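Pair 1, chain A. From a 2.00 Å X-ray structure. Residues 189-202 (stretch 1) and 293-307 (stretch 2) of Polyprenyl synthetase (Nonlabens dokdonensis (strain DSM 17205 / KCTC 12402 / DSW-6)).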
# COMPACT_ATOMS: atom_id res chain seq x y z
N LYS A 189 -36.96 -42.57 8.19
CA LYS A 189 -37.12 -42.93 6.76
C LYS A 189 -37.85 -41.79 6.04
O LYS A 189 -37.42 -41.42 4.96
CB LYS A 189 -37.93 -44.22 6.67
CG LYS A 189 -37.84 -44.98 5.36
CD LYS A 189 -38.72 -46.21 5.34
CE LYS A 189 -38.45 -47.14 4.18
NZ LYS A 189 -39.58 -48.08 3.96
N GLU A 190 -38.90 -41.25 6.66
CA GLU A 190 -39.68 -40.15 6.06
C GLU A 190 -38.82 -38.88 6.04
O GLU A 190 -38.77 -38.22 5.03
CB GLU A 190 -41.00 -39.94 6.80
CG GLU A 190 -41.95 -39.00 6.10
CD GLU A 190 -42.37 -39.36 4.68
OE1 GLU A 190 -42.21 -40.51 4.30
OE2 GLU A 190 -42.84 -38.49 3.99
N GLN A 191 -38.09 -38.63 7.13
CA GLN A 191 -37.24 -37.43 7.23
C GLN A 191 -36.25 -37.44 6.07
O GLN A 191 -36.12 -36.43 5.43
CB GLN A 191 -36.43 -37.51 8.51
CG GLN A 191 -37.20 -37.09 9.75
CD GLN A 191 -36.31 -37.19 10.96
OE1 GLN A 191 -35.11 -36.97 10.89
NE2 GLN A 191 -36.90 -37.54 12.07
N GLU A 192 -35.64 -38.58 5.81
CA GLU A 192 -34.67 -38.68 4.70
C GLU A 192 -35.37 -38.47 3.36
O GLU A 192 -34.71 -38.01 2.44
CB GLU A 192 -33.82 -39.94 4.86
CG GLU A 192 -33.14 -39.99 6.21
CD GLU A 192 -32.02 -41.00 6.37
OE1 GLU A 192 -31.17 -40.78 7.24
OE2 GLU A 192 -32.01 -41.98 5.63
N LEU A 193 -36.66 -38.81 3.24
CA LEU A 193 -37.30 -38.68 1.91
C LEU A 193 -37.46 -37.17 1.67
O LEU A 193 -37.21 -36.70 0.55
CB LEU A 193 -38.63 -39.44 1.85
CG LEU A 193 -38.52 -40.96 1.68
CD1 LEU A 193 -39.92 -41.57 1.61
CD2 LEU A 193 -37.76 -41.37 0.44
N ILE A 194 -37.95 -36.42 2.66
CA ILE A 194 -38.11 -34.96 2.43
C ILE A 194 -36.73 -34.31 2.25
O ILE A 194 -36.63 -33.41 1.43
CB ILE A 194 -39.05 -34.27 3.44
CG1 ILE A 194 -39.64 -33.00 2.82
CG2 ILE A 194 -38.36 -34.03 4.77
CD1 ILE A 194 -40.71 -32.35 3.64
N TYR A 195 -35.72 -34.76 2.99
CA TYR A 195 -34.32 -34.29 2.83
C TYR A 195 -33.92 -34.42 1.37
O TYR A 195 -33.45 -33.44 0.79
CB TYR A 195 -33.33 -35.06 3.70
CG TYR A 195 -31.90 -34.60 3.61
CD1 TYR A 195 -31.41 -33.60 4.44
CD2 TYR A 195 -31.01 -35.21 2.76
CE1 TYR A 195 -30.08 -33.22 4.42
CE2 TYR A 195 -29.68 -34.83 2.71
CZ TYR A 195 -29.22 -33.80 3.51
OH TYR A 195 -27.90 -33.43 3.46
N ASP A 196 -34.10 -35.60 0.81
CA ASP A 196 -33.73 -35.91 -0.59
C ASP A 196 -34.43 -34.96 -1.57
O ASP A 196 -33.79 -34.58 -2.58
CB ASP A 196 -34.08 -37.36 -0.93
CG ASP A 196 -33.20 -38.38 -0.23
OD1 ASP A 196 -32.22 -37.98 0.45
OD2 ASP A 196 -33.49 -39.59 -0.41
N TYR A 197 -35.71 -34.69 -1.36
CA TYR A 197 -36.43 -33.70 -2.17
C TYR A 197 -35.61 -32.40 -2.14
O TYR A 197 -35.36 -31.81 -3.21
CB TYR A 197 -37.85 -33.48 -1.62
CG TYR A 197 -38.49 -32.18 -2.02
CD1 TYR A 197 -38.69 -31.84 -3.34
CD2 TYR A 197 -38.91 -31.29 -1.06
CE1 TYR A 197 -39.31 -30.65 -3.71
CE2 TYR A 197 -39.48 -30.09 -1.40
CZ TYR A 197 -39.66 -29.76 -2.73
OH TYR A 197 -40.20 -28.55 -3.04
N GLY A 198 -35.31 -31.91 -0.93
CA GLY A 198 -34.51 -30.68 -0.70
C GLY A 198 -33.17 -30.73 -1.46
O GLY A 198 -32.84 -29.77 -2.11
N ILE A 199 -32.49 -31.86 -1.48
CA ILE A 199 -31.23 -31.98 -2.24
C ILE A 199 -31.52 -31.72 -3.72
O ILE A 199 -30.81 -30.90 -4.30
CB ILE A 199 -30.54 -33.32 -1.98
CG1 ILE A 199 -30.08 -33.44 -0.53
CG2 ILE A 199 -29.37 -33.54 -2.93
CD1 ILE A 199 -29.08 -32.40 -0.08
N ASN A 200 -32.51 -32.36 -4.31
CA ASN A 200 -32.75 -32.24 -5.77
C ASN A 200 -33.24 -30.81 -6.03
O ASN A 200 -32.81 -30.17 -6.98
CB ASN A 200 -33.73 -33.31 -6.27
CG ASN A 200 -33.10 -34.69 -6.39
OD1 ASN A 200 -33.64 -35.72 -5.92
ND2 ASN A 200 -31.99 -34.71 -7.08
N LEU A 201 -34.06 -30.27 -5.16
CA LEU A 201 -34.56 -28.91 -5.37
C LEU A 201 -33.36 -27.95 -5.34
O LEU A 201 -33.37 -26.94 -6.05
CB LEU A 201 -35.58 -28.57 -4.28
CG LEU A 201 -36.25 -27.21 -4.41
CD1 LEU A 201 -37.29 -27.19 -5.53
CD2 LEU A 201 -36.90 -26.80 -3.11
N GLY A 202 -32.46 -28.16 -4.38
CA GLY A 202 -31.36 -27.22 -4.08
C GLY A 202 -30.37 -27.25 -5.24
O GLY A 202 -29.92 -26.19 -5.66
N SER A 293 -33.82 -31.67 -15.32
CA SER A 293 -33.63 -33.04 -14.84
C SER A 293 -33.71 -33.08 -13.30
O SER A 293 -34.41 -33.96 -12.75
CB SER A 293 -32.36 -33.56 -15.37
OG SER A 293 -32.07 -34.81 -14.78
N TYR A 294 -33.04 -32.15 -12.62
CA TYR A 294 -33.12 -32.08 -11.14
C TYR A 294 -34.53 -31.71 -10.70
O TYR A 294 -34.97 -32.20 -9.67
CB TYR A 294 -32.03 -31.19 -10.54
CG TYR A 294 -30.69 -31.87 -10.47
CD1 TYR A 294 -30.46 -32.88 -9.56
CD2 TYR A 294 -29.67 -31.52 -11.32
CE1 TYR A 294 -29.24 -33.52 -9.49
CE2 TYR A 294 -28.44 -32.14 -11.27
CZ TYR A 294 -28.23 -33.15 -10.35
OH TYR A 294 -27.02 -33.77 -10.29
N THR A 295 -35.18 -30.82 -11.43
CA THR A 295 -36.56 -30.41 -11.07
C THR A 295 -37.48 -31.63 -11.15
O THR A 295 -38.25 -31.83 -10.23
CB THR A 295 -37.07 -29.28 -11.96
OG1 THR A 295 -36.14 -28.21 -11.87
CG2 THR A 295 -38.43 -28.79 -11.54
N GLN A 296 -37.35 -32.44 -12.20
CA GLN A 296 -38.20 -33.64 -12.36
C GLN A 296 -37.91 -34.60 -11.21
O GLN A 296 -38.87 -35.07 -10.60
CB GLN A 296 -37.97 -34.28 -13.73
CG GLN A 296 -38.59 -33.50 -14.88
CD GLN A 296 -40.02 -33.10 -14.64
OE1 GLN A 296 -40.83 -33.88 -14.16
NE2 GLN A 296 -40.36 -31.87 -14.99
N LYS A 297 -36.64 -34.77 -10.85
CA LYS A 297 -36.27 -35.68 -9.74
C LYS A 297 -36.96 -35.19 -8.47
O LYS A 297 -37.46 -36.02 -7.73
CB LYS A 297 -34.75 -35.66 -9.55
CG LYS A 297 -33.94 -36.31 -10.66
CD LYS A 297 -32.51 -36.55 -10.26
CE LYS A 297 -31.72 -37.35 -11.27
NZ LYS A 297 -30.58 -38.04 -10.62
N ALA A 298 -36.98 -33.88 -8.26
CA ALA A 298 -37.63 -33.27 -7.08
C ALA A 298 -39.14 -33.53 -7.12
O ALA A 298 -39.70 -33.81 -6.07
CB ALA A 298 -37.34 -31.80 -7.04
N LEU A 299 -39.76 -33.42 -8.30
CA LEU A 299 -41.22 -33.65 -8.45
C LEU A 299 -41.56 -35.11 -8.11
O LEU A 299 -42.52 -35.32 -7.39
CB LEU A 299 -41.64 -33.28 -9.87
CG LEU A 299 -41.57 -31.79 -10.20
CD1 LEU A 299 -42.41 -31.47 -11.42
CD2 LEU A 299 -41.99 -30.94 -9.03
N LYS A 300 -40.78 -36.07 -8.62
CA LYS A 300 -40.93 -37.50 -8.26
C LYS A 300 -40.74 -37.70 -6.76
O LYS A 300 -41.52 -38.49 -6.18
CB LYS A 300 -40.03 -38.43 -9.08
CG LYS A 300 -40.45 -38.42 -10.54
CD LYS A 300 -39.76 -39.37 -11.48
CE LYS A 300 -39.99 -38.95 -12.92
NZ LYS A 300 -39.69 -40.05 -13.87
N ASN A 301 -39.78 -37.02 -6.14
CA ASN A 301 -39.63 -37.13 -4.67
C ASN A 301 -40.96 -36.69 -4.02
O ASN A 301 -41.36 -37.28 -3.00
CB ASN A 301 -38.49 -36.29 -4.05
CG ASN A 301 -37.09 -36.57 -4.59
OD1 ASN A 301 -36.68 -37.69 -4.87
ND2 ASN A 301 -36.30 -35.53 -4.69
N ILE A 302 -41.58 -35.63 -4.52
CA ILE A 302 -42.82 -35.10 -3.89
C ILE A 302 -43.91 -36.19 -3.95
O ILE A 302 -44.58 -36.40 -2.92
CB ILE A 302 -43.29 -33.76 -4.49
CG1 ILE A 302 -42.27 -32.65 -4.25
CG2 ILE A 302 -44.65 -33.36 -3.94
CD1 ILE A 302 -42.50 -31.40 -5.11
N GLU A 303 -44.02 -36.89 -5.07
CA GLU A 303 -45.05 -37.92 -5.30
C GLU A 303 -44.90 -39.00 -4.22
O GLU A 303 -45.91 -39.59 -3.89
CB GLU A 303 -44.93 -38.56 -6.69
CG GLU A 303 -45.51 -37.73 -7.82
CD GLU A 303 -44.98 -38.04 -9.23
OE1 GLU A 303 -44.44 -39.16 -9.46
OE2 GLU A 303 -45.09 -37.14 -10.11
N GLU A 304 -43.69 -39.24 -3.71
CA GLU A 304 -43.47 -40.35 -2.74
C GLU A 304 -43.55 -39.92 -1.28
O GLU A 304 -43.41 -40.79 -0.42
CB GLU A 304 -42.14 -41.03 -3.04
CG GLU A 304 -42.12 -41.66 -4.42
CD GLU A 304 -40.75 -42.17 -4.83
OE1 GLU A 304 -39.86 -42.23 -3.96
OE2 GLU A 304 -40.58 -42.48 -6.02
N LEU A 305 -43.75 -38.64 -1.00
CA LEU A 305 -43.82 -38.19 0.40
C LEU A 305 -45.12 -38.67 1.05
O LEU A 305 -46.12 -38.79 0.34
CB LEU A 305 -43.73 -36.67 0.42
CG LEU A 305 -42.37 -36.10 0.02
CD1 LEU A 305 -42.45 -34.60 -0.13
CD2 LEU A 305 -41.31 -36.47 1.05
N SER A 306 -45.09 -38.89 2.36
CA SER A 306 -46.29 -39.27 3.12
C SER A 306 -47.02 -38.00 3.54
O SER A 306 -46.99 -37.65 4.71
CB SER A 306 -45.92 -40.12 4.30
OG SER A 306 -47.07 -40.56 4.97
N ILE A 307 -47.63 -37.31 2.58
CA ILE A 307 -48.39 -36.05 2.80
C ILE A 307 -49.67 -36.10 1.96
O ILE A 307 -49.74 -36.93 1.06
CB ILE A 307 -47.53 -34.81 2.45
CG1 ILE A 307 -47.14 -34.79 0.98
CG2 ILE A 307 -46.32 -34.69 3.35
CD1 ILE A 307 -46.27 -33.63 0.61
O HOH W 1 -43.38 -41.66 2.24

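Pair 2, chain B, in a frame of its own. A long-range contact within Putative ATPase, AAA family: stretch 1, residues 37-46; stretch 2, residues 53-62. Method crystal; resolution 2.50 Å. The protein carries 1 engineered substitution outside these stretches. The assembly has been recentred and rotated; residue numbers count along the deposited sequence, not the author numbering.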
# COMPACT_ATOMS: atom_id res chain seq x y z
N ASP B 37 -28.43 14.61 3.58
CA ASP B 37 -28.76 13.86 4.82
C ASP B 37 -28.40 12.36 4.78
O ASP B 37 -28.02 11.75 5.79
CB ASP B 37 -30.25 14.00 5.17
CG ASP B 37 -30.64 15.43 5.55
OD1 ASP B 37 -29.77 16.18 6.04
OD2 ASP B 37 -31.82 15.78 5.37
N VAL B 38 -28.60 11.76 3.61
CA VAL B 38 -28.28 10.36 3.38
C VAL B 38 -26.77 10.17 3.54
O VAL B 38 -26.32 9.39 4.39
CB VAL B 38 -28.84 9.85 2.00
CG1 VAL B 38 -28.44 8.41 1.74
CG2 VAL B 38 -30.40 9.99 1.95
N ILE B 39 -25.97 10.94 2.79
CA ILE B 39 -24.51 10.87 2.93
C ILE B 39 -24.08 11.11 4.38
O ILE B 39 -23.16 10.45 4.89
CB ILE B 39 -23.75 11.79 1.94
CG1 ILE B 39 -22.28 11.36 1.80
CG2 ILE B 39 -23.83 13.25 2.36
CD1 ILE B 39 -21.93 10.58 0.55
N SER B 40 -24.78 11.99 5.08
CA SER B 40 -24.53 12.21 6.50
C SER B 40 -24.78 10.94 7.34
O SER B 40 -23.94 10.50 8.15
CB SER B 40 -25.35 13.41 7.01
OG SER B 40 -25.50 13.38 8.41
N ALA B 41 -25.90 10.29 7.12
CA ALA B 41 -26.18 9.04 7.85
C ALA B 41 -25.14 7.89 7.58
O ALA B 41 -24.79 7.07 8.46
CB ALA B 41 -27.62 8.59 7.57
N PHE B 42 -24.66 7.86 6.34
CA PHE B 42 -23.59 6.97 5.87
C PHE B 42 -22.28 7.18 6.65
O PHE B 42 -21.75 6.28 7.27
CB PHE B 42 -23.38 7.25 4.36
CG PHE B 42 -22.27 6.45 3.72
CD1 PHE B 42 -22.33 5.04 3.68
CD2 PHE B 42 -21.19 7.12 3.10
CE1 PHE B 42 -21.31 4.29 3.06
CE2 PHE B 42 -20.16 6.39 2.49
CZ PHE B 42 -20.22 4.95 2.47
N ILE B 43 -21.78 8.40 6.66
CA ILE B 43 -20.60 8.72 7.42
C ILE B 43 -20.83 8.51 8.92
O ILE B 43 -19.94 8.03 9.63
CB ILE B 43 -20.18 10.18 7.12
CG1 ILE B 43 -19.87 10.32 5.62
CG2 ILE B 43 -18.99 10.59 7.98
CD1 ILE B 43 -18.74 9.24 5.18
N LYS B 44 -22.02 8.82 9.43
CA LYS B 44 -22.19 8.63 10.85
C LYS B 44 -22.22 7.18 11.19
O LYS B 44 -21.66 6.80 12.18
CB LYS B 44 -23.42 9.34 11.40
CG LYS B 44 -23.50 10.78 11.00
CD LYS B 44 -24.61 11.46 11.81
CE LYS B 44 -24.87 12.89 11.32
NZ LYS B 44 -23.80 13.78 11.77
N SER B 45 -22.85 6.34 10.36
CA SER B 45 -22.82 4.87 10.60
C SER B 45 -21.37 4.31 10.58
O SER B 45 -20.99 3.43 11.37
CB SER B 45 -23.66 4.14 9.52
OG SER B 45 -24.92 4.80 9.27
N ILE B 46 -20.55 4.82 9.66
CA ILE B 46 -19.15 4.44 9.64
C ILE B 46 -18.50 4.90 10.90
O ILE B 46 -17.87 4.13 11.57
CB ILE B 46 -18.40 5.04 8.40
CG1 ILE B 46 -18.77 4.25 7.13
CG2 ILE B 46 -16.87 5.17 8.64
CD1 ILE B 46 -18.40 5.01 5.86
N ALA B 53 -25.64 -0.63 9.09
CA ALA B 53 -26.23 0.65 8.67
C ALA B 53 -25.41 1.28 7.56
O ALA B 53 -25.98 1.90 6.62
CB ALA B 53 -26.36 1.58 9.82
N THR B 54 -24.09 1.14 7.67
CA THR B 54 -23.18 1.59 6.62
C THR B 54 -23.67 1.03 5.30
O THR B 54 -23.85 1.78 4.35
CB THR B 54 -21.69 1.22 6.91
OG1 THR B 54 -21.23 2.04 7.97
CG2 THR B 54 -20.78 1.48 5.74
N LEU B 55 -23.89 -0.27 5.23
CA LEU B 55 -24.32 -0.86 3.95
C LEU B 55 -25.68 -0.35 3.46
O LEU B 55 -25.88 -0.07 2.25
CB LEU B 55 -24.29 -2.37 4.02
CG LEU B 55 -22.93 -3.00 4.08
CD1 LEU B 55 -23.18 -4.45 4.36
CD2 LEU B 55 -22.15 -2.81 2.76
N TYR B 56 -26.60 -0.19 4.39
CA TYR B 56 -27.93 0.30 4.04
C TYR B 56 -27.86 1.69 3.44
O TYR B 56 -28.40 1.92 2.34
CB TYR B 56 -28.82 0.24 5.27
CG TYR B 56 -30.21 0.71 5.04
CD1 TYR B 56 -31.19 -0.16 4.58
CD2 TYR B 56 -30.55 2.02 5.28
CE1 TYR B 56 -32.48 0.29 4.33
CE2 TYR B 56 -31.82 2.49 5.06
CZ TYR B 56 -32.79 1.63 4.59
OH TYR B 56 -34.08 2.10 4.39
N TRP B 57 -27.15 2.63 4.07
CA TRP B 57 -27.07 3.98 3.47
C TRP B 57 -26.26 4.02 2.19
O TRP B 57 -26.56 4.80 1.29
CB TRP B 57 -26.61 5.07 4.47
CG TRP B 57 -27.47 5.09 5.71
CD1 TRP B 57 -27.11 4.67 6.94
CD2 TRP B 57 -28.86 5.47 5.78
NE1 TRP B 57 -28.17 4.79 7.80
CE2 TRP B 57 -29.26 5.28 7.11
CE3 TRP B 57 -29.80 5.96 4.84
CZ2 TRP B 57 -30.58 5.58 7.56
CZ3 TRP B 57 -31.11 6.25 5.27
CH2 TRP B 57 -31.48 6.05 6.62
N LEU B 58 -25.24 3.18 2.06
CA LEU B 58 -24.55 3.01 0.75
C LEU B 58 -25.55 2.58 -0.34
O LEU B 58 -25.65 3.21 -1.39
CB LEU B 58 -23.40 1.96 0.83
CG LEU B 58 -22.63 1.73 -0.47
CD1 LEU B 58 -21.98 3.03 -1.02
CD2 LEU B 58 -21.58 0.72 -0.23
N ALA B 59 -26.30 1.53 -0.05
CA ALA B 59 -27.26 0.99 -1.00
C ALA B 59 -28.30 2.07 -1.38
O ALA B 59 -28.65 2.25 -2.57
CB ALA B 59 -27.92 -0.27 -0.40
N ASN B 60 -28.80 2.78 -0.36
CA ASN B 60 -29.68 3.91 -0.58
C ASN B 60 -29.09 4.84 -1.62
O ASN B 60 -29.72 5.14 -2.63
CB ASN B 60 -29.84 4.67 0.73
CG ASN B 60 -30.81 5.85 0.61
OD1 ASN B 60 -30.67 6.74 -0.25
ND2 ASN B 60 -31.79 5.86 1.49
N MET B 61 -27.86 5.27 -1.38
CA MET B 61 -27.20 6.26 -2.25
C MET B 61 -27.09 5.81 -3.72
O MET B 61 -27.34 6.60 -4.63
CB MET B 61 -25.84 6.70 -1.68
CG MET B 61 -25.90 7.59 -0.38
SD MET B 61 -24.30 8.33 -0.02
CE MET B 61 -23.52 6.77 0.36
N VAL B 62 -26.70 4.56 -3.96
CA VAL B 62 -26.55 4.13 -5.35
C VAL B 62 -27.89 3.94 -6.09
O VAL B 62 -27.99 4.29 -7.27
CB VAL B 62 -25.50 2.92 -5.59
CG1 VAL B 62 -24.69 2.63 -4.37
CG2 VAL B 62 -26.16 1.69 -6.16

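What most sharply separates the two contacts? Pair 1 is joined by hydrogen bonds, whereas pair 2 has none across its stretches. In pair 1 the amide of Asn A301 donates from ND2 to OD1 of Asn A200 at 2.9 Å, nearly straight at 170°. The matched positions in pair 2 are Trp B57 and Ser B45, and there OG of Ser B45 lies 3.2 Å from CD1 of Trp B57, at the edge of the indole. That hydroxyl is spent within its own helix, in a very short 2.4 Å hydrogen bond from Ser B45 OG to Ala B41 O.

What backbone do they share? Each is a pair of nearly antiparallel helices, with angles of 161° in pair 1 and 157° in pair 2 and closest axis approaches of 7.9 and 8.3 Å. The central residues superpose at 0.4 Å RMSD. Tyr A197 falls on Phe B42, and Ala A298 on Thr B54. The backbones come close in both: CA of Tyr A197 is 5.1 Å from CA of Ala A298, and CA of Phe B42 is 5.2 Å from CA of Trp B57, as is CA of Ser B45 from CA of Thr B54.

How is the matched aromatic ring packed? Both rings leave a t rotamer, their CA-to-CB bonds pointing sideways, but different residues cover them. Over a face of Tyr A197 lies Ile A302, whose CG1 is 4.0 Å from the ring centroid of Tyr A197. In pair 2 the methyl CE of Met B61 sits 3.7 Å from the centroid of the Phe B42 ring. Leu B58, the match of Ile A302, still touches that ring, its CB 3.8 Å from CE1 of Phe B42. Leu A305, the match of Met B61, instead packs its CD2 4.0 Å from CB of Ile A194.

How does a tryptophan fit where pair 1 has an asparagine? The residue facing it is small: Ala B41, at the position of Asp A196, puts its CB 3.7 Å from the centroid of the Trp B57 five-membered ring, almost straight above the face. Farther along, Val B38 CG1 reaches Met B61 CG at 3.4 Å, an apolar contact. The matched residues in pair 1, Leu A193 and Leu A305, are also apolar, with CB of Leu A193 4.1 Å from CD2 of Leu A305. Beyond the matched positions, in pair 1, Ser A306 N donates to Glu A190 OE2 at 2.8 Å. A water bridges the two stretches nearby, donating to Glu A190 OE1 at 2.6 Å and to Glu A304 O at 2.8 Å.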